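Local atomic coordinates of HTH-type transcriptional regulator cbl (Escherichia coli K12, PDB entry 2FYI), a protein that probably acts as an accessory transcriptional regulator of the cys regulon, a LysR-type DNA-binding protein whose cofactor-binding domain is the part described here. Residues 87-99 with 152-165. Sequence-based numbering, arbitrary orientation.
Sequences WHHSLLVPHDHPL and KTYVALGLGIGLVA
I161 lies against four side chains of 87-99: V93, H97, L99 and L91. Its CG2 lies alongside V93 CG1, the two side chains pointing the same way, and also meets H97 NE2, while CD1 reaches L99 CD1 at 3.6 Å. Chi1 of 65° wedges CG1 between backbone N and carbonyl carbon, leaving CG2 for V93 and H97. The H97 ring is fixed by its own segment: L99 N donates in its plane to ND1, 3.0 Å, and P98 CD sits over one face, toward the rim. With an alanine in place of H97, I161 CG2 is likely to lose its imidazole neighbour and L99 N its acceptor.

Between strands 89-94 and 161-165 the pairing is antiparallel. S90 and V164 exchange two backbone hydrogen bonds, as do L92 and G162. This is a strand pair of the second lobe of the periplasmic-binding-protein-like LysR effector domain; strand 115-118 continues the sheet beyond 161-165, parallel to it. On the L92 side, helix 148-157 lies over the pair: V155 CG1 comes within 3.6 Å of L92 O and also touches P94 CD, while the side chain of K152 crosses that of L92 at about a right angle, CG meeting CD2, before its ammonium bonds to S168 O. On the other face L91 CD1 meets L163 CD2 at 3.8 Å. Farther along, A165 CB touches W87 CZ3, which sits above one face of the H89 ring, toward its rim; H89 NE2 bonds to T123 O.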
loop_
_atom_site.group_PDB
_atom_site.type_symbol
_atom_site.label_atom_id
_atom_site.label_comp_id
_atom_site.label_asym_id
_atom_site.label_seq_id
_atom_site.Cartn_x
_atom_site.Cartn_y
_atom_site.Cartn_z
ATOM N N TRP A 87 -9.012 -13.073 12.353
ATOM C CA TRP A 87 -9.602 -12.813 11.048
ATOM C C TRP A 87 -9.219 -13.833 10.010
ATOM O O TRP A 87 -8.202 -14.524 10.152
ATOM C CB TRP A 87 -9.183 -11.459 10.559
ATOM C CG TRP A 87 -7.741 -11.320 10.337
ATOM C CD1 TRP A 87 -6.816 -10.922 11.241
ATOM C CD2 TRP A 87 -7.035 -11.543 9.104
ATOM N NE1 TRP A 87 -5.570 -10.869 10.655
ATOM C CE2 TRP A 87 -5.679 -11.243 9.341
ATOM C CE3 TRP A 87 -7.421 -11.962 7.818
ATOM C CZ2 TRP A 87 -4.700 -11.349 8.337
ATOM C CZ3 TRP A 87 -6.449 -12.064 6.827
ATOM C CH2 TRP A 87 -5.104 -11.765 7.095
ATOM N N HIS A 88 -10.040 -13.911 8.964
ATOM C CA HIS A 88 -9.879 -14.898 7.906
ATOM C C HIS A 88 -9.819 -14.251 6.549
ATOM O O HIS A 88 -10.341 -13.151 6.338
ATOM C CB HIS A 88 -11.088 -15.804 7.862
ATOM C CG HIS A 88 -11.122 -16.827 8.943
ATOM N ND1 HIS A 88 -10.619 -18.098 8.774
ATOM C CD2 HIS A 88 -11.621 -16.784 10.198
ATOM C CE1 HIS A 88 -10.794 -18.794 9.881
ATOM N NE2 HIS A 88 -11.402 -18.021 10.759
ATOM N N HIS A 89 -9.233 -14.959 5.596
ATOM C CA HIS A 89 -9.286 -14.497 4.217
ATOM C C HIS A 89 -10.624 -14.818 3.599
ATOM O O HIS A 89 -11.258 -15.836 3.912
ATOM C CB HIS A 89 -8.220 -15.164 3.384
ATOM C CG HIS A 89 -6.834 -14.775 3.761
ATOM N ND1 HIS A 89 -5.987 -15.620 4.443
ATOM C CD2 HIS A 89 -6.149 -13.628 3.559
ATOM C CE1 HIS A 89 -4.835 -15.009 4.643
ATOM N NE2 HIS A 89 -4.906 -13.801 4.110
ATOM N N SER A 90 -11.065 -13.970 2.695
ATOM C CA SER A 90 -12.172 -14.390 1.887
ATOM C C SER A 90 -11.883 -14.222 0.385
ATOM O O SER A 90 -10.826 -13.731 -0.013
ATOM C CB SER A 90 -13.493 -13.794 2.373
ATOM O OG SER A 90 -13.588 -12.417 2.105
ATOM N N LEU A 91 -12.789 -14.708 -0.453
ATOM C CA LEU A 91 -12.493 -14.803 -1.878
ATOM C C LEU A 91 -13.247 -13.698 -2.572
ATOM O O LEU A 91 -14.459 -13.579 -2.415
ATOM C CB LEU A 91 -12.889 -16.186 -2.412
ATOM C CG LEU A 91 -12.504 -16.509 -3.859
ATOM C CD1 LEU A 91 -11.028 -16.390 -4.045
ATOM C CD2 LEU A 91 -12.928 -17.886 -4.247
ATOM N N LEU A 92 -12.527 -12.863 -3.311
ATOM C CA LEU A 92 -13.156 -11.724 -4.012
ATOM C C LEU A 92 -13.267 -11.968 -5.524
ATOM O O LEU A 92 -12.267 -12.139 -6.203
ATOM C CB LEU A 92 -12.372 -10.440 -3.729
ATOM C CG LEU A 92 -12.887 -9.107 -4.282
ATOM C CD1 LEU A 92 -14.205 -8.764 -3.663
ATOM C CD2 LEU A 92 -11.882 -7.983 -4.033
ATOM N N VAL A 93 -14.473 -12.005 -6.057
ATOM C CA VAL A 93 -14.638 -12.343 -7.481
ATOM C C VAL A 93 -15.629 -11.436 -8.173
ATOM O O VAL A 93 -16.476 -10.852 -7.525
ATOM C CB VAL A 93 -15.163 -13.771 -7.691
ATOM C CG1 VAL A 93 -14.183 -14.760 -7.125
ATOM C CG2 VAL A 93 -16.526 -13.945 -7.058
ATOM N N PRO A 94 -15.525 -11.287 -9.496
ATOM C CA PRO A 94 -16.528 -10.492 -10.210
ATOM C C PRO A 94 -17.936 -11.075 -10.119
ATOM O O PRO A 94 -18.099 -12.278 -9.938
ATOM C CB PRO A 94 -16.036 -10.520 -11.656
ATOM C CG PRO A 94 -14.621 -10.915 -11.584
ATOM C CD PRO A 94 -14.470 -11.779 -10.396
ATOM N N HIS A 95 -18.938 -10.210 -10.263
ATOM C CA HIS A 95 -20.347 -10.590 -10.077
ATOM C C HIS A 95 -20.767 -11.865 -10.811
ATOM O O HIS A 95 -21.559 -12.656 -10.279
ATOM C CB HIS A 95 -21.318 -9.444 -10.436
ATOM C CG HIS A 95 -21.778 -8.633 -9.257
ATOM N ND1 HIS A 95 -21.926 -9.165 -7.992
ATOM C CD2 HIS A 95 -22.152 -7.333 -9.159
ATOM C CE1 HIS A 95 -22.346 -8.225 -7.163
ATOM N NE2 HIS A 95 -22.487 -7.102 -7.845
ATOM N N ASP A 96 -20.261 -12.065 -12.022
ATOM C CA ASP A 96 -20.750 -13.162 -12.822
ATOM C C ASP A 96 -19.713 -14.263 -13.057
ATOM O O ASP A 96 -19.743 -14.930 -14.095
ATOM C CB ASP A 96 -21.394 -12.633 -14.123
ATOM C CG ASP A 96 -23.007 -12.438 -14.007
ATOM O OD1 ASP A 96 -23.556 -12.218 -12.868
ATOM O OD2 ASP A 96 -23.741 -12.506 -15.067
ATOM N N HIS A 97 -18.837 -14.491 -12.069
ATOM C CA HIS A 97 -17.721 -15.426 -12.195
ATOM C C HIS A 97 -18.159 -16.859 -11.928
ATOM O O HIS A 97 -18.965 -17.123 -11.015
ATOM C CB HIS A 97 -16.612 -14.992 -11.231
ATOM C CG HIS A 97 -15.289 -15.640 -11.483
ATOM N ND1 HIS A 97 -15.015 -16.944 -11.127
ATOM C CD2 HIS A 97 -14.146 -15.150 -12.019
ATOM C CE1 HIS A 97 -13.769 -17.235 -11.460
ATOM N NE2 HIS A 97 -13.220 -16.165 -12.006
ATOM N N PRO A 98 -17.647 -17.798 -12.735
ATOM C CA PRO A 98 -17.835 -19.248 -12.521
ATOM C C PRO A 98 -17.851 -19.662 -11.017
ATOM O O PRO A 98 -18.694 -20.468 -10.606
ATOM C CB PRO A 98 -16.629 -19.853 -13.275
ATOM C CG PRO A 98 -16.284 -18.832 -14.353
ATOM C CD PRO A 98 -16.829 -17.494 -13.929
ATOM N N LEU A 99 -16.952 -19.094 -10.213
ATOM C CA LEU A 99 -16.860 -19.488 -8.829
ATOM C C LEU A 99 -18.129 -19.178 -8.021
ATOM O O LEU A 99 -18.376 -19.786 -6.969
ATOM C CB LEU A 99 -15.607 -18.864 -8.214
ATOM C CG LEU A 99 -14.410 -19.708 -8.660
ATOM C CD1 LEU A 99 -13.097 -19.194 -8.093
ATOM C CD2 LEU A 99 -14.627 -21.147 -8.285
ATOM N N LYS A 152 -8.106 -5.277 -5.144
ATOM C CA LYS A 152 -9.440 -4.921 -5.690
ATOM C C LYS A 152 -9.374 -4.458 -7.149
ATOM O O LYS A 152 -10.178 -4.881 -7.981
ATOM C CB LYS A 152 -10.165 -3.869 -4.858
ATOM C CG LYS A 152 -10.690 -4.403 -3.559
ATOM C CD LYS A 152 -10.723 -3.286 -2.517
ATOM C CE LYS A 152 -11.199 -3.752 -1.134
ATOM N NZ LYS A 152 -11.069 -2.587 -0.158
ATOM N N THR A 153 -8.399 -3.610 -7.464
ATOM C CA THR A 153 -8.290 -3.065 -8.800
ATOM C C THR A 153 -8.119 -4.172 -9.833
ATOM O O THR A 153 -8.751 -4.125 -10.891
ATOM C CB THR A 153 -7.150 -2.061 -8.855
ATOM O OG1 THR A 153 -7.446 -1.009 -7.928
ATOM C CG2 THR A 153 -6.933 -1.479 -10.238
ATOM N N TYR A 154 -7.292 -5.181 -9.539
ATOM C CA TYR A 154 -6.964 -6.148 -10.579
ATOM C C TYR A 154 -8.037 -7.219 -10.729
ATOM O O TYR A 154 -8.183 -7.816 -11.815
ATOM C CB TYR A 154 -5.501 -6.656 -10.471
ATOM C CG TYR A 154 -4.645 -5.567 -10.979
ATOM C CD1 TYR A 154 -4.134 -4.596 -10.119
ATOM C CD2 TYR A 154 -4.486 -5.392 -12.327
ATOM C CE1 TYR A 154 -3.402 -3.510 -10.618
ATOM C CE2 TYR A 154 -3.782 -4.307 -12.837
ATOM C CZ TYR A 154 -3.237 -3.373 -11.987
ATOM O OH TYR A 154 -2.550 -2.287 -12.528
ATOM N N VAL A 155 -8.808 -7.443 -9.666
ATOM C CA VAL A 155 -9.915 -8.383 -9.767
ATOM C C VAL A 155 -10.976 -7.714 -10.623
ATOM O O VAL A 155 -11.553 -8.314 -11.534
ATOM C CB VAL A 155 -10.498 -8.733 -8.387
ATOM C CG1 VAL A 155 -11.843 -9.423 -8.531
ATOM C CG2 VAL A 155 -9.493 -9.562 -7.545
ATOM N N ALA A 156 -11.213 -6.444 -10.340
ATOM C CA ALA A 156 -12.152 -5.662 -11.123
ATOM C C ALA A 156 -11.718 -5.623 -12.577
ATOM O O ALA A 156 -12.539 -5.710 -13.453
ATOM C CB ALA A 156 -12.257 -4.274 -10.574
ATOM N N LEU A 157 -10.423 -5.514 -12.840
ATOM C CA LEU A 157 -9.918 -5.402 -14.192
ATOM C C LEU A 157 -10.076 -6.673 -14.992
ATOM O O LEU A 157 -10.093 -6.618 -16.207
ATOM C CB LEU A 157 -8.444 -5.084 -14.156
ATOM C CG LEU A 157 -7.940 -4.482 -15.453
ATOM C CD1 LEU A 157 -8.492 -3.082 -15.563
ATOM C CD2 LEU A 157 -6.432 -4.429 -15.421
ATOM N N GLY A 158 -10.152 -7.828 -14.340
ATOM C CA GLY A 158 -10.216 -9.063 -15.066
ATOM C C GLY A 158 -8.997 -9.952 -14.966
ATOM O O GLY A 158 -9.026 -11.099 -15.409
ATOM N N LEU A 159 -7.919 -9.471 -14.363
ATOM C CA LEU A 159 -6.684 -10.247 -14.288
ATOM C C LEU A 159 -6.779 -11.622 -13.616
ATOM O O LEU A 159 -5.970 -12.493 -13.957
ATOM C CB LEU A 159 -5.638 -9.440 -13.570
ATOM C CG LEU A 159 -4.203 -9.883 -13.784
ATOM C CD1 LEU A 159 -3.767 -9.594 -15.227
ATOM C CD2 LEU A 159 -3.317 -9.150 -12.785
ATOM N N GLY A 160 -7.732 -11.811 -12.685
ATOM C CA GLY A 160 -7.821 -13.016 -11.840
ATOM C C GLY A 160 -8.755 -12.888 -10.619
ATOM O O GLY A 160 -9.482 -11.911 -10.476
ATOM N N ILE A 161 -8.774 -13.859 -9.726
ATOM C CA ILE A 161 -9.580 -13.712 -8.517
ATOM C C ILE A 161 -8.703 -13.359 -7.303
ATOM O O ILE A 161 -7.474 -13.510 -7.344
ATOM C CB ILE A 161 -10.343 -14.997 -8.207
ATOM C CG1 ILE A 161 -9.354 -16.116 -7.886
ATOM C CG2 ILE A 161 -11.232 -15.366 -9.358
ATOM C CD1 ILE A 161 -9.907 -17.480 -7.970
ATOM N N GLY A 162 -9.312 -12.897 -6.220
ATOM C CA GLY A 162 -8.509 -12.387 -5.118
ATOM C C GLY A 162 -8.737 -13.103 -3.812
ATOM O O GLY A 162 -9.870 -13.486 -3.482
ATOM N N LEU A 163 -7.660 -13.306 -3.064
ATOM C CA LEU A 163 -7.788 -13.699 -1.665
ATOM C C LEU A 163 -7.476 -12.479 -0.821
ATOM O O LEU A 163 -6.361 -11.963 -0.873
ATOM C CB LEU A 163 -6.854 -14.855 -1.344
ATOM C CG LEU A 163 -7.469 -16.157 -1.881
ATOM C CD1 LEU A 163 -6.493 -17.276 -1.881
ATOM C CD2 LEU A 163 -8.670 -16.558 -1.069
ATOM N N VAL A 164 -8.471 -11.967 -0.105
ATOM C CA VAL A 164 -8.289 -10.762 0.708
ATOM C C VAL A 164 -8.761 -10.969 2.132
ATOM O O VAL A 164 -9.698 -11.710 2.374
ATOM C CB VAL A 164 -9.060 -9.566 0.146
ATOM C CG1 VAL A 164 -8.536 -9.204 -1.175
ATOM C CG2 VAL A 164 -10.524 -9.893 0.020
ATOM N N ALA A 165 -8.093 -10.306 3.067
ATOM C CA ALA A 165 -8.563 -10.172 4.443
ATOM C C ALA A 165 -10.061 -9.839 4.472
ATOM O O ALA A 165 -10.486 -8.934 3.783
ATOM C CB ALA A 165 -7.771 -9.069 5.110
#